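Local coordinates for protein acetolactate synthase isozyme 1 large subunit (PDB 6LPI) that belongs to the thiamine diphosphate-dependent enzyme family and binds thiamine diphosphate, a magnesium ion and flavin-adenine dinucleotide, at residues B[20-24]-B[49-53]; B[68-72]-B[97-103]; B[71-75]-B[408-413]; B[452-458]-B[504-509]; B[457-463]-B[530-534]. All coordinates share one frame; numbering follows the deposited sequence.

Interaction 1 (B[20-24]-B[49-53]); sequences VHFLE and STQIR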
# COMPACT_ATOMS: atom_id res chain seq x y z
N VAL B 20 6.72 -14.86 21.21
CA VAL B 20 5.30 -15.21 21.30
C VAL B 20 4.61 -14.38 22.38
O VAL B 20 3.50 -13.88 22.17
CB VAL B 20 5.14 -16.71 21.57
CG1 VAL B 20 3.67 -17.06 21.75
CG2 VAL B 20 5.74 -17.49 20.41
N HIS B 21 5.25 -14.21 23.53
CA HIS B 21 4.63 -13.46 24.62
C HIS B 21 4.39 -12.02 24.21
O HIS B 21 3.30 -11.47 24.44
CB HIS B 21 5.53 -13.54 25.84
CG HIS B 21 5.00 -12.80 27.02
ND1 HIS B 21 5.77 -11.91 27.76
CD2 HIS B 21 3.78 -12.82 27.62
CE1 HIS B 21 5.05 -11.43 28.75
NE2 HIS B 21 3.84 -11.96 28.68
N PHE B 22 5.38 -11.41 23.56
CA PHE B 22 5.24 -10.04 23.08
C PHE B 22 4.10 -9.94 22.08
O PHE B 22 3.27 -9.02 22.16
CB PHE B 22 6.58 -9.60 22.47
CG PHE B 22 6.58 -8.20 21.90
CD1 PHE B 22 6.16 -7.95 20.59
CD2 PHE B 22 7.05 -7.13 22.66
CE1 PHE B 22 6.16 -6.65 20.08
CE2 PHE B 22 7.06 -5.83 22.14
CZ PHE B 22 6.62 -5.59 20.86
N LEU B 23 4.03 -10.89 21.15
CA LEU B 23 2.94 -10.88 20.17
C LEU B 23 1.59 -10.98 20.87
O LEU B 23 0.63 -10.31 20.48
CB LEU B 23 3.12 -12.00 19.15
CG LEU B 23 4.32 -11.81 18.22
CD1 LEU B 23 4.33 -12.88 17.14
CD2 LEU B 23 4.32 -10.41 17.61
N GLU B 24 1.49 -11.82 21.91
CA GLU B 24 0.25 -11.88 22.67
C GLU B 24 -0.08 -10.51 23.25
O GLU B 24 -1.18 -9.99 23.04
CB GLU B 24 0.34 -12.89 23.82
CG GLU B 24 0.35 -14.36 23.44
CD GLU B 24 0.60 -15.25 24.63
OE1 GLU B 24 0.38 -16.48 24.52
OE2 GLU B 24 1.00 -14.71 25.69
N SER B 49 0.80 -21.20 22.75
CA SER B 49 -0.03 -20.02 22.97
C SER B 49 -1.49 -20.45 23.01
O SER B 49 -1.95 -21.22 22.17
CB SER B 49 0.20 -18.99 21.86
OG SER B 49 -0.53 -17.78 22.07
N THR B 50 -2.20 -19.99 24.02
CA THR B 50 -3.65 -20.15 24.06
C THR B 50 -4.40 -19.02 23.38
O THR B 50 -5.63 -19.03 23.36
CB THR B 50 -4.13 -20.31 25.51
OG1 THR B 50 -5.50 -20.69 25.49
CG2 THR B 50 -4.00 -19.01 26.28
N GLN B 51 -3.68 -18.02 22.87
CA GLN B 51 -4.28 -16.81 22.31
C GLN B 51 -4.06 -16.66 20.81
O GLN B 51 -4.91 -16.09 20.13
CB GLN B 51 -3.72 -15.57 23.02
CG GLN B 51 -4.11 -14.26 22.37
CD GLN B 51 -3.78 -13.04 23.19
OE1 GLN B 51 -3.03 -13.11 24.17
NE2 GLN B 51 -4.31 -11.89 22.79
N ILE B 52 -2.94 -17.15 20.28
CA ILE B 52 -2.56 -16.92 18.89
C ILE B 52 -2.75 -18.22 18.12
O ILE B 52 -2.08 -19.23 18.41
CB ILE B 52 -1.12 -16.38 18.78
CG1 ILE B 52 -0.96 -15.13 19.64
CG2 ILE B 52 -0.76 -16.05 17.35
CD1 ILE B 52 0.44 -14.60 19.68
N ARG B 53 -3.66 -18.21 17.15
CA ARG B 53 -3.77 -19.27 16.15
C ARG B 53 -2.83 -18.97 14.97
O ARG B 53 -2.55 -17.82 14.64
CB ARG B 53 -5.22 -19.41 15.65
CG ARG B 53 -5.38 -20.04 14.25
CD ARG B 53 -6.84 -20.19 13.81
NE ARG B 53 -7.66 -19.02 14.16
CZ ARG B 53 -8.78 -18.69 13.53
NH1 ARG B 53 -9.22 -19.44 12.52
NH2 ARG B 53 -9.47 -17.61 13.91
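Ser49 gives its hydroxyl proton to Glu24 while that same oxygen accepts two backbone N-H groups of its own loop. Ser49 OG lies 2.9 Å from Glu24 OE1, and the N-H groups are those of Gln51 and Ile52, forming an ST turn and an ST motif. With CG anti to its own carbonyl carbon (chi1 -71°) and the chain extended beyond that, Glu24 carries its carboxylate from the last turn of the helix across to the loop, where OE1 receives the serine on its anti lone pair. Its other oxygen, OE2, lies in the plane of the His21 ring, at the ring's edge. Gln51 lays its amide oxygen against the glutamate stem, OE1 standing 3.4 Å from Glu24 CB, with amide and carboxylate planes turned 26° apart. Beside these polar groups, the CD1 tip of Ile52 reaches Leu23 CB at 3.8 Å and Glu24 CG at the same distance, while Val20 CG1 touches Ser49 CB (4.0 Å). The contact thus fastens helix 15-25 to the loop joining helix 40-47 to edge strand 53-56. Ile52 continues inward onto Leu46 and Val31 of strand 30-33, and Leu23 packs on Phe155 of helix 147-159.

Interaction 2 (B[68-72]-B[97-103]); sequences QGMAR and DARLDSI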
# COMPACT_ATOMS: atom_id res chain seq x y z
N GLN B 68 -1.38 -9.29 4.80
CA GLN B 68 -1.79 -8.02 4.22
C GLN B 68 -3.30 -7.82 4.26
O GLN B 68 -3.76 -6.71 4.52
CB GLN B 68 -1.27 -7.90 2.79
CG GLN B 68 0.03 -7.14 2.72
CD GLN B 68 0.09 -6.26 1.47
OE1 GLN B 68 -0.85 -5.51 1.17
NE2 GLN B 68 1.16 -6.40 0.71
N GLY B 69 -4.08 -8.86 3.96
CA GLY B 69 -5.53 -8.71 4.04
C GLY B 69 -6.01 -8.40 5.45
O GLY B 69 -6.87 -7.53 5.65
N MET B 70 -5.44 -9.08 6.44
CA MET B 70 -5.75 -8.72 7.82
C MET B 70 -5.44 -7.25 8.04
O MET B 70 -6.33 -6.46 8.38
CB MET B 70 -4.98 -9.60 8.79
CG MET B 70 -5.33 -11.06 8.63
SD MET B 70 -4.74 -12.12 9.93
CE MET B 70 -4.62 -10.95 11.29
N ALA B 71 -4.18 -6.85 7.75
CA ALA B 71 -3.72 -5.49 8.01
C ALA B 71 -4.52 -4.44 7.25
O ALA B 71 -4.83 -3.37 7.79
CB ALA B 71 -2.24 -5.37 7.68
N ARG B 72 -4.86 -4.71 5.99
CA ARG B 72 -5.63 -3.74 5.24
C ARG B 72 -7.06 -3.63 5.75
O ARG B 72 -7.70 -2.61 5.51
CB ARG B 72 -5.61 -4.06 3.75
CG ARG B 72 -4.23 -4.09 3.18
CD ARG B 72 -4.36 -3.94 1.71
NE ARG B 72 -3.12 -4.13 0.99
CZ ARG B 72 -2.84 -3.51 -0.14
NH1 ARG B 72 -3.73 -2.66 -0.65
NH2 ARG B 72 -1.69 -3.74 -0.78
N ASP B 97 5.15 -5.16 -1.99
CA ASP B 97 3.79 -4.69 -2.16
C ASP B 97 3.32 -3.96 -0.92
O ASP B 97 2.67 -2.91 -1.01
CB ASP B 97 2.85 -5.85 -2.49
CG ASP B 97 1.43 -5.37 -2.79
OD1 ASP B 97 1.19 -4.94 -3.94
OD2 ASP B 97 0.57 -5.41 -1.88
N ALA B 98 3.63 -4.49 0.27
CA ALA B 98 3.25 -3.78 1.49
C ALA B 98 3.90 -2.40 1.55
O ALA B 98 3.26 -1.43 1.97
CB ALA B 98 3.63 -4.59 2.73
N ARG B 99 5.15 -2.29 1.11
CA ARG B 99 5.87 -1.02 1.15
C ARG B 99 5.23 0.03 0.25
O ARG B 99 4.91 1.14 0.71
CB ARG B 99 7.33 -1.23 0.75
CG ARG B 99 8.12 0.06 0.68
CD ARG B 99 8.30 0.64 2.04
NE ARG B 99 9.45 1.53 2.04
CZ ARG B 99 9.63 2.52 2.91
NH1 ARG B 99 8.73 2.73 3.86
NH2 ARG B 99 10.70 3.28 2.82
N LEU B 100 4.99 -0.29 -1.02
CA LEU B 100 4.55 0.81 -1.88
C LEU B 100 3.10 1.24 -1.62
O LEU B 100 2.75 2.39 -1.94
CB LEU B 100 4.67 0.45 -3.35
CG LEU B 100 5.94 -0.16 -3.95
CD1 LEU B 100 5.77 -0.24 -5.46
CD2 LEU B 100 7.18 0.55 -3.59
N ASP B 101 2.28 0.40 -0.99
CA ASP B 101 0.90 0.78 -0.68
C ASP B 101 0.74 1.25 0.77
O ASP B 101 -0.36 1.68 1.14
CB ASP B 101 -0.06 -0.38 -0.97
CG ASP B 101 -0.37 -0.54 -2.46
OD1 ASP B 101 -0.36 -1.68 -2.98
OD2 ASP B 101 -0.55 0.49 -3.12
N SER B 102 1.83 1.24 1.55
CA SER B 102 1.90 1.77 2.91
C SER B 102 1.02 1.03 3.91
O SER B 102 0.13 1.62 4.52
CB SER B 102 1.55 3.26 2.92
OG SER B 102 2.34 4.02 2.00
N ILE B 103 1.29 -0.26 4.09
CA ILE B 103 0.53 -1.16 4.96
C ILE B 103 1.38 -1.63 6.14
O ILE B 103 2.57 -1.95 5.96
CB ILE B 103 -0.02 -2.36 4.18
CG1 ILE B 103 -0.84 -1.87 3.00
CG2 ILE B 103 -0.83 -3.28 5.06
CD1 ILE B 103 -0.35 -2.42 1.74
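Gln68 and Arg72, one turn apart on their helix, form one polar cluster with Asp97 and Asp101, and Ile103 packs against it. Gln68 OE1 takes two bonds from one guanidinium, from Arg72 NE at 2.7 Å and Arg72 NH2 at 2.8 Å, both in the guanidinium plane, which fixes the arginine's rotation. Gln68 NE2 then donates to Asp97 OD2 (2.8 Å) on the anti lone pair; Ala94 O is its second acceptor. Arg72 NH2 also forms salt bridges to Asp97 OD2 (3.0 Å) and, longer, to Asp101 OD1 (3.3 Å), while NH1 turns to Thr412 O in a weak bond. Asp97 OD1 is also bonded to the hydroxyls of Ser413 and Thr418, and Asp101 to the backbone N of Gly414 and Gly415. Ile103 CD1 and CG1 lie over one guanidinium face, and its CG2 touches Ala71 CB at 3.6 Å. A Schellman motif at Ser102 brings Ile103 back against that face, and Leu100 just before it touches the bound flavin-adenine dinucleotide. Segments 68-72 and 97-101, on helices 60-74 and 86-101 of the N-terminal thiamine diphosphate-binding domain, run 22° from parallel with axes 12.1 Å apart, long side chains bridging the gap beside strands 78-82 and 105-111.

Interaction 3 (B[71-75]-B[408-413]); sequences ARTDG and RQWLTS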
# COMPACT_ATOMS: atom_id res chain seq x y z
N ALA B 71 -4.18 -6.85 7.75
CA ALA B 71 -3.72 -5.49 8.01
C ALA B 71 -4.52 -4.44 7.25
O ALA B 71 -4.83 -3.37 7.79
CB ALA B 71 -2.24 -5.37 7.68
N ARG B 72 -4.86 -4.71 5.99
CA ARG B 72 -5.63 -3.74 5.24
C ARG B 72 -7.06 -3.63 5.75
O ARG B 72 -7.70 -2.61 5.51
CB ARG B 72 -5.61 -4.06 3.75
CG ARG B 72 -4.23 -4.09 3.18
CD ARG B 72 -4.36 -3.94 1.71
NE ARG B 72 -3.12 -4.13 0.99
CZ ARG B 72 -2.84 -3.51 -0.14
NH1 ARG B 72 -3.73 -2.66 -0.65
NH2 ARG B 72 -1.69 -3.74 -0.78
N THR B 73 -7.57 -4.62 6.47
CA THR B 73 -8.89 -4.37 7.08
C THR B 73 -8.89 -3.88 8.55
O THR B 73 -9.84 -3.17 8.90
CB THR B 73 -9.77 -5.61 6.99
OG1 THR B 73 -9.14 -6.69 7.69
CG2 THR B 73 -10.02 -6.01 5.53
N ASP B 74 -7.87 -4.17 9.41
CA ASP B 74 -7.94 -3.87 10.86
C ASP B 74 -7.56 -2.41 11.12
O ASP B 74 -8.17 -1.75 11.97
CB ASP B 74 -6.94 -4.68 11.72
CG ASP B 74 -5.61 -4.94 11.02
OD1 ASP B 74 -5.17 -3.96 10.40
OD2 ASP B 74 -5.04 -6.03 11.08
N GLY B 75 -6.58 -1.90 10.36
CA GLY B 75 -5.82 -0.70 10.67
C GLY B 75 -4.62 -0.90 11.57
O GLY B 75 -4.01 0.10 11.96
N ARG B 408 -12.14 0.96 4.13
CA ARG B 408 -11.59 -0.37 4.39
C ARG B 408 -12.55 -1.47 3.94
O ARG B 408 -12.62 -2.55 4.53
CB ARG B 408 -11.21 -0.51 5.85
CG ARG B 408 -10.37 0.70 6.30
CD ARG B 408 -9.69 0.55 7.64
NE ARG B 408 -8.40 -0.10 7.41
CZ ARG B 408 -7.21 0.43 7.69
NH1 ARG B 408 -7.11 1.63 8.24
NH2 ARG B 408 -6.11 -0.27 7.42
N GLN B 409 -13.24 -1.23 2.83
CA GLN B 409 -14.03 -2.25 2.16
C GLN B 409 -13.36 -2.75 0.90
O GLN B 409 -13.55 -3.91 0.52
CB GLN B 409 -15.43 -1.70 1.83
CG GLN B 409 -16.13 -2.46 0.75
CD GLN B 409 -17.57 -2.05 0.59
OE1 GLN B 409 -18.48 -2.86 0.79
NE2 GLN B 409 -17.79 -0.79 0.21
N TRP B 410 -12.53 -1.90 0.31
CA TRP B 410 -11.89 -2.08 -0.98
C TRP B 410 -10.42 -2.39 -0.75
O TRP B 410 -9.69 -1.58 -0.17
CB TRP B 410 -12.08 -0.81 -1.80
CG TRP B 410 -11.35 -0.68 -3.07
CD1 TRP B 410 -10.40 0.26 -3.37
CD2 TRP B 410 -11.55 -1.45 -4.25
NE1 TRP B 410 -9.98 0.10 -4.67
CE2 TRP B 410 -10.66 -0.95 -5.23
CE3 TRP B 410 -12.35 -2.54 -4.57
CZ2 TRP B 410 -10.58 -1.48 -6.51
CZ3 TRP B 410 -12.27 -3.08 -5.84
CH2 TRP B 410 -11.38 -2.54 -6.80
N LEU B 411 -10.00 -3.60 -1.13
CA LEU B 411 -8.64 -4.11 -0.98
C LEU B 411 -8.07 -4.38 -2.37
O LEU B 411 -8.43 -5.38 -3.00
CB LEU B 411 -8.60 -5.40 -0.16
CG LEU B 411 -8.45 -5.44 1.37
CD1 LEU B 411 -9.48 -4.59 2.06
CD2 LEU B 411 -8.51 -6.87 1.89
N THR B 412 -7.14 -3.55 -2.81
CA THR B 412 -6.47 -3.78 -4.08
C THR B 412 -5.00 -3.44 -3.94
O THR B 412 -4.60 -2.68 -3.05
CB THR B 412 -7.10 -2.97 -5.21
OG1 THR B 412 -6.72 -3.51 -6.47
CG2 THR B 412 -6.67 -1.53 -5.13
N SER B 413 -4.18 -4.05 -4.78
CA SER B 413 -2.75 -3.77 -4.83
C SER B 413 -2.52 -2.69 -5.88
O SER B 413 -2.67 -2.95 -7.08
CB SER B 413 -1.99 -5.06 -5.14
OG SER B 413 -0.64 -4.81 -5.45
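Arg408 sits across the C-terminal end of helix 60-74 and donates to carbonyls of its last turn, joining the N-terminal and C-terminal thiamine diphosphate-binding regions of this enzyme. Among the hydrogen bonds, the one from Arg408 NE to Arg72 O is the sound one (3.2 Å, N-H...O 153°). The acceptor lies in the guanidinium plane, but the donor comes from above the carbonyl plane and is not on a lone pair. Arg408 NH2 adds weak bonds to Arg72 O and to Ala71 O. A bend at chi3 (87°) turns the guanidinium back over the helix end, which brings NE and NH2 to these carbonyls. A positive group here would be expected to sit well with the negative end of the helix dipole. In the other direction, Arg72 NH1 makes a weak bond to the carbonyl of Thr412, N-H...O 117°; its NE and NH2 are engaged by Gln68 and by the aspartates of helix 86-101.

Next is packing on the guanidinium face. The chain leaves the helix at Gly75 with positive phi, and Gly75 CA lies over one face of the Arg408 guanidinium, 3.3 Å from NH2.

The apolar part involves Leu411, on edge strand 410-411 of the C-terminal parallel sheet. It packs beside Ala429 of helix 422-432, and Thr73 rests on that same helix. Thr73 turns its hydroxyl back to the carbonyls of Met70 and Gly69, which leaves its methyl for the strand. The two side chains cross at about a right angle, Thr73 CG2 meeting Leu411 CD1 at 3.8 Å and CD2 at 4.0 Å, while Leu411 CG lies 4.0 Å from Arg72 CB.

Interaction 4 (B[452-458]-B[504-509]); sequences QEMATAS and AAGFGL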
# COMPACT_ATOMS: atom_id res chain seq x y z
N GLN B 452 -2.40 -21.78 -5.13
CA GLN B 452 -2.26 -22.76 -4.06
C GLN B 452 -3.01 -22.31 -2.82
O GLN B 452 -3.44 -23.15 -2.01
CB GLN B 452 -0.78 -23.01 -3.78
CG GLN B 452 -0.07 -21.87 -3.06
CD GLN B 452 0.24 -20.70 -3.95
OE1 GLN B 452 0.56 -20.86 -5.14
NE2 GLN B 452 0.09 -19.50 -3.40
N GLU B 453 -3.21 -21.01 -2.65
CA GLU B 453 -3.90 -20.58 -1.45
C GLU B 453 -5.37 -20.95 -1.49
O GLU B 453 -6.04 -20.83 -0.45
CB GLU B 453 -3.72 -19.08 -1.24
CG GLU B 453 -2.22 -18.68 -1.12
CD GLU B 453 -1.45 -19.49 -0.10
OE1 GLU B 453 -2.03 -19.82 0.95
OE2 GLU B 453 -0.28 -19.85 -0.36
N MET B 454 -5.87 -21.44 -2.63
CA MET B 454 -7.19 -22.05 -2.64
C MET B 454 -7.32 -23.08 -1.53
O MET B 454 -8.32 -23.10 -0.81
CB MET B 454 -7.49 -22.69 -3.99
CG MET B 454 -8.22 -21.76 -4.93
SD MET B 454 -8.70 -22.53 -6.49
CE MET B 454 -9.29 -21.09 -7.38
N ALA B 455 -6.29 -23.91 -1.36
CA ALA B 455 -6.30 -24.88 -0.26
C ALA B 455 -6.50 -24.18 1.07
O ALA B 455 -7.38 -24.55 1.87
CB ALA B 455 -5.00 -25.69 -0.27
N THR B 456 -5.71 -23.12 1.30
CA THR B 456 -5.83 -22.32 2.51
C THR B 456 -7.26 -21.84 2.72
O THR B 456 -7.76 -21.84 3.85
CB THR B 456 -4.86 -21.14 2.45
OG1 THR B 456 -3.53 -21.63 2.20
CG2 THR B 456 -4.87 -20.36 3.74
N ALA B 457 -7.95 -21.48 1.64
CA ALA B 457 -9.32 -20.99 1.79
C ALA B 457 -10.25 -22.10 2.25
O ALA B 457 -11.08 -21.89 3.14
CB ALA B 457 -9.81 -20.39 0.48
N SER B 458 -10.13 -23.29 1.66
CA SER B 458 -11.13 -24.29 1.97
C SER B 458 -10.90 -24.90 3.34
O SER B 458 -11.87 -25.14 4.08
CB SER B 458 -11.14 -25.37 0.89
OG SER B 458 -9.95 -26.12 0.93
N ALA B 504 -10.71 -25.58 -8.92
CA ALA B 504 -11.31 -25.09 -7.68
C ALA B 504 -12.06 -26.18 -6.94
O ALA B 504 -12.10 -26.18 -5.70
CB ALA B 504 -12.25 -23.92 -7.99
N ALA B 505 -12.71 -27.10 -7.67
CA ALA B 505 -13.36 -28.25 -7.03
C ALA B 505 -12.35 -29.18 -6.38
O ALA B 505 -12.58 -29.68 -5.27
CB ALA B 505 -14.17 -29.03 -8.06
N GLY B 506 -11.23 -29.46 -7.05
CA GLY B 506 -10.17 -30.27 -6.46
C GLY B 506 -9.47 -29.61 -5.30
O GLY B 506 -8.85 -30.31 -4.48
N PHE B 507 -9.53 -28.28 -5.19
CA PHE B 507 -9.07 -27.63 -3.98
C PHE B 507 -10.13 -27.65 -2.88
O PHE B 507 -9.86 -27.20 -1.77
CB PHE B 507 -8.65 -26.19 -4.27
CG PHE B 507 -7.26 -26.05 -4.84
CD1 PHE B 507 -6.14 -26.06 -4.02
CD2 PHE B 507 -7.08 -25.85 -6.21
CE1 PHE B 507 -4.88 -25.92 -4.55
CE2 PHE B 507 -5.82 -25.70 -6.74
CZ PHE B 507 -4.72 -25.73 -5.92
N GLY B 508 -11.33 -28.14 -3.16
CA GLY B 508 -12.36 -28.20 -2.15
C GLY B 508 -13.35 -27.06 -2.13
O GLY B 508 -14.09 -26.93 -1.14
N LEU B 509 -13.38 -26.22 -3.17
CA LEU B 509 -14.33 -25.12 -3.26
C LEU B 509 -15.51 -25.53 -4.13
O LEU B 509 -15.36 -26.30 -5.08
CB LEU B 509 -13.73 -23.85 -3.89
CG LEU B 509 -12.31 -23.38 -3.67
CD1 LEU B 509 -12.06 -22.14 -4.54
CD2 LEU B 509 -12.03 -23.13 -2.21
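Met454 lies across Phe507 in a combined CH-pi and Met-aromatic contact that joins two helices of the C-terminal thiamine diphosphate-binding domain, at the point where helix 500-506 ends in a Schellman motif and its chain turns to meet helix 453-459. Met454 CB is over the ring face, 3.8 Å from the Phe507 centroid and 25° off the normal. The sulfur is farther out, SD at 4.5 Å from that centroid and at an oblique angle. The methionine, extended beyond CG, crosses the ring at about a right angle and runs on to Ala504, with SD 4.1 Å from Ala504 CB, and past Leu509, whose CD1 is 3.9 Å from Met454 CG. Ala455 also meets the ring, its CB touching Phe507 CD1.

One polar contact accompanies this packing. Ser458 OG is 2.9 Å from Phe507 O and also within reach of Ala455 O; its one proton may go to either. Leu509 CD2 lies beside Ser458 CB.

What places Phe507 and Leu509 is the turn. Gly508 has positive phi, and the backbone bonds Leu509 N to Ala504 O and Gly508 N to Ala505 O close it, presenting the phenyl ring and Phe507 O to the same helix while Leu509 turns toward Met454 and Ser458. Farther out, Met454 also packs on Leu423 of helix 422-432, and Leu509 leans on Pro533. On the far side of helix 453-459 the first turn is tied by side chains: Glu453 OE2 is bonded to Arg58 N and to Gln452 NE2, itself also bonded to Asn450. The other oxygen, Glu453 OE1, accepts from Thr456 OG1 at 2.7 Å.

Interaction 5 (B[457-463]-B[530-534]); sequences ASENQLD and RPGPA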
# COMPACT_ATOMS: atom_id res chain seq x y z
N ALA B 457 -7.95 -21.48 1.64
CA ALA B 457 -9.32 -20.99 1.79
C ALA B 457 -10.25 -22.10 2.25
O ALA B 457 -11.08 -21.89 3.14
CB ALA B 457 -9.81 -20.39 0.48
N SER B 458 -10.13 -23.29 1.66
CA SER B 458 -11.13 -24.29 1.97
C SER B 458 -10.90 -24.90 3.34
O SER B 458 -11.87 -25.14 4.08
CB SER B 458 -11.14 -25.37 0.89
OG SER B 458 -9.95 -26.12 0.93
N GLU B 459 -9.64 -25.11 3.71
CA GLU B 459 -9.31 -25.76 4.98
C GLU B 459 -9.73 -24.92 6.18
O GLU B 459 -10.08 -25.47 7.22
CB GLU B 459 -7.83 -26.08 5.02
CG GLU B 459 -7.42 -26.95 3.85
CD GLU B 459 -5.99 -27.44 3.94
OE1 GLU B 459 -5.17 -26.79 4.64
OE2 GLU B 459 -5.70 -28.51 3.35
N ASN B 460 -9.70 -23.59 6.06
CA ASN B 460 -10.23 -22.73 7.11
C ASN B 460 -11.68 -22.38 6.89
O ASN B 460 -12.23 -21.60 7.67
CB ASN B 460 -9.39 -21.46 7.25
CG ASN B 460 -8.03 -21.74 7.84
OD1 ASN B 460 -7.08 -22.09 7.12
ND2 ASN B 460 -7.93 -21.64 9.17
N GLN B 461 -12.30 -22.95 5.86
CA GLN B 461 -13.71 -22.76 5.56
C GLN B 461 -14.08 -21.29 5.63
O GLN B 461 -14.99 -20.87 6.35
CB GLN B 461 -14.58 -23.62 6.48
CG GLN B 461 -14.57 -25.07 6.03
CD GLN B 461 -15.33 -25.25 4.71
OE1 GLN B 461 -16.54 -25.00 4.64
NE2 GLN B 461 -14.60 -25.58 3.64
N LEU B 462 -13.36 -20.50 4.84
CA LEU B 462 -13.55 -19.06 4.84
C LEU B 462 -14.56 -18.65 3.79
O LEU B 462 -14.76 -19.33 2.78
CB LEU B 462 -12.24 -18.29 4.63
CG LEU B 462 -11.10 -18.70 5.54
CD1 LEU B 462 -9.71 -18.27 5.00
CD2 LEU B 462 -11.39 -18.17 6.95
N ASP B 463 -15.20 -17.51 4.04
CA ASP B 463 -16.36 -17.07 3.29
C ASP B 463 -15.94 -16.21 2.11
O ASP B 463 -16.43 -15.09 1.94
CB ASP B 463 -17.26 -16.30 4.27
CG ASP B 463 -18.73 -16.36 3.94
OD1 ASP B 463 -19.09 -16.80 2.83
OD2 ASP B 463 -19.54 -15.98 4.81
N ARG B 530 -24.55 -19.09 0.07
CA ARG B 530 -24.20 -20.19 0.93
C ARG B 530 -22.73 -20.18 1.31
O ARG B 530 -21.87 -19.82 0.50
CB ARG B 530 -24.72 -21.43 0.32
CG ARG B 530 -24.31 -21.89 -0.97
CD ARG B 530 -25.47 -22.85 -1.07
NE ARG B 530 -25.01 -23.91 -0.24
CZ ARG B 530 -25.61 -24.98 0.23
NH1 ARG B 530 -26.90 -25.34 0.17
NH2 ARG B 530 -24.73 -25.70 0.81
N PRO B 531 -22.41 -20.55 2.57
CA PRO B 531 -21.06 -20.29 3.11
C PRO B 531 -19.91 -21.09 2.52
O PRO B 531 -20.13 -21.98 1.69
CB PRO B 531 -21.20 -20.68 4.57
CG PRO B 531 -22.21 -21.78 4.55
CD PRO B 531 -23.23 -21.33 3.53
N GLY B 532 -18.69 -20.84 2.99
CA GLY B 532 -17.53 -21.54 2.48
C GLY B 532 -16.99 -20.85 1.24
O GLY B 532 -17.60 -19.93 0.68
N PRO B 533 -15.79 -21.24 0.84
CA PRO B 533 -15.15 -20.60 -0.31
C PRO B 533 -15.70 -21.14 -1.62
O PRO B 533 -16.00 -22.33 -1.74
CB PRO B 533 -13.66 -20.93 -0.11
CG PRO B 533 -13.68 -22.22 0.69
CD PRO B 533 -14.92 -22.21 1.52
N ALA B 534 -15.84 -20.26 -2.60
CA ALA B 534 -16.42 -20.60 -3.89
C ALA B 534 -15.64 -19.96 -5.03
O ALA B 534 -15.07 -18.88 -4.88
CB ALA B 534 -17.89 -20.14 -3.98
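Pro533 fits its ring into the turn that ends helix 453-459, a Schellman motif in the C-terminal domain's alternating alpha/beta fold. The two loops lead into neighbouring parallel strands, 464-470 and 534-539. Of the three residues that bury most, Pro533 is the first. Its CB touches Ala457 CB at 3.9 Å, its CG lies 3.5 Å from Ser458 CA and close to Ala457 O, and its CD faces the carbonyl of Leu462. That carbonyl also points at Pro533 N, which has no hydrogen to give, so the meeting is one of packing.

Gly532 comes next. It passes beside the Leu462 carbonyl and draws level with Asp463, the CA atoms of Gly532 and Asp463 being 4.7 Å apart. Its extended, positive-phi backbone brings the loop past the turn before strand 534-539 begins.

Asp463 is the third. With CG anti to the backbone N (chi1 -151°), its carboxylate swings round to the loop, where OD1 is 4.0 Å from Pro531 CA. The polar end is held mainly elsewhere, in a salt bridge to Lys465, whose NZ also bonds to Gly532 O; one lysine thereby ties both loops.

The turn itself is locked by the backbone bonds of Leu462 N to Ala457 O and Gln461 N to Ser458 O, Gln461 having positive phi. Gln461 then bends at chi2 (-70°) and folds its amide back across the proline, the two side chains at about a right angle, with NE2 4.0 Å from Pro533 CD. That same nitrogen gives Ser458 O a second donor, NE2 to O 2.8 Å.

Interactions 2 and 3 lie deepest, each centred about 6 Å from the centre of the chain, and share Ala71 and Arg72 of helix 60-74. One arginine faces the carboxylates of helix 86-101 in the first and a backbone carbonyl in the second. Interactions 4 and 5 share Ala457 and Ser458 on helix 453-459 and meet where Leu509 touches Pro533, but they lie nearer the periphery and rely on rings, methyls and helix-ending turns. Interaction 1 sits farthest out, in the N-terminal domain, where a serine-glutamate bond accompanies apolar packing. Only interaction 2 has a salt-bridge network; interaction 3 relies on arginine-to-carbonyl bonds, and the outer contacts are mixed or mainly apolar.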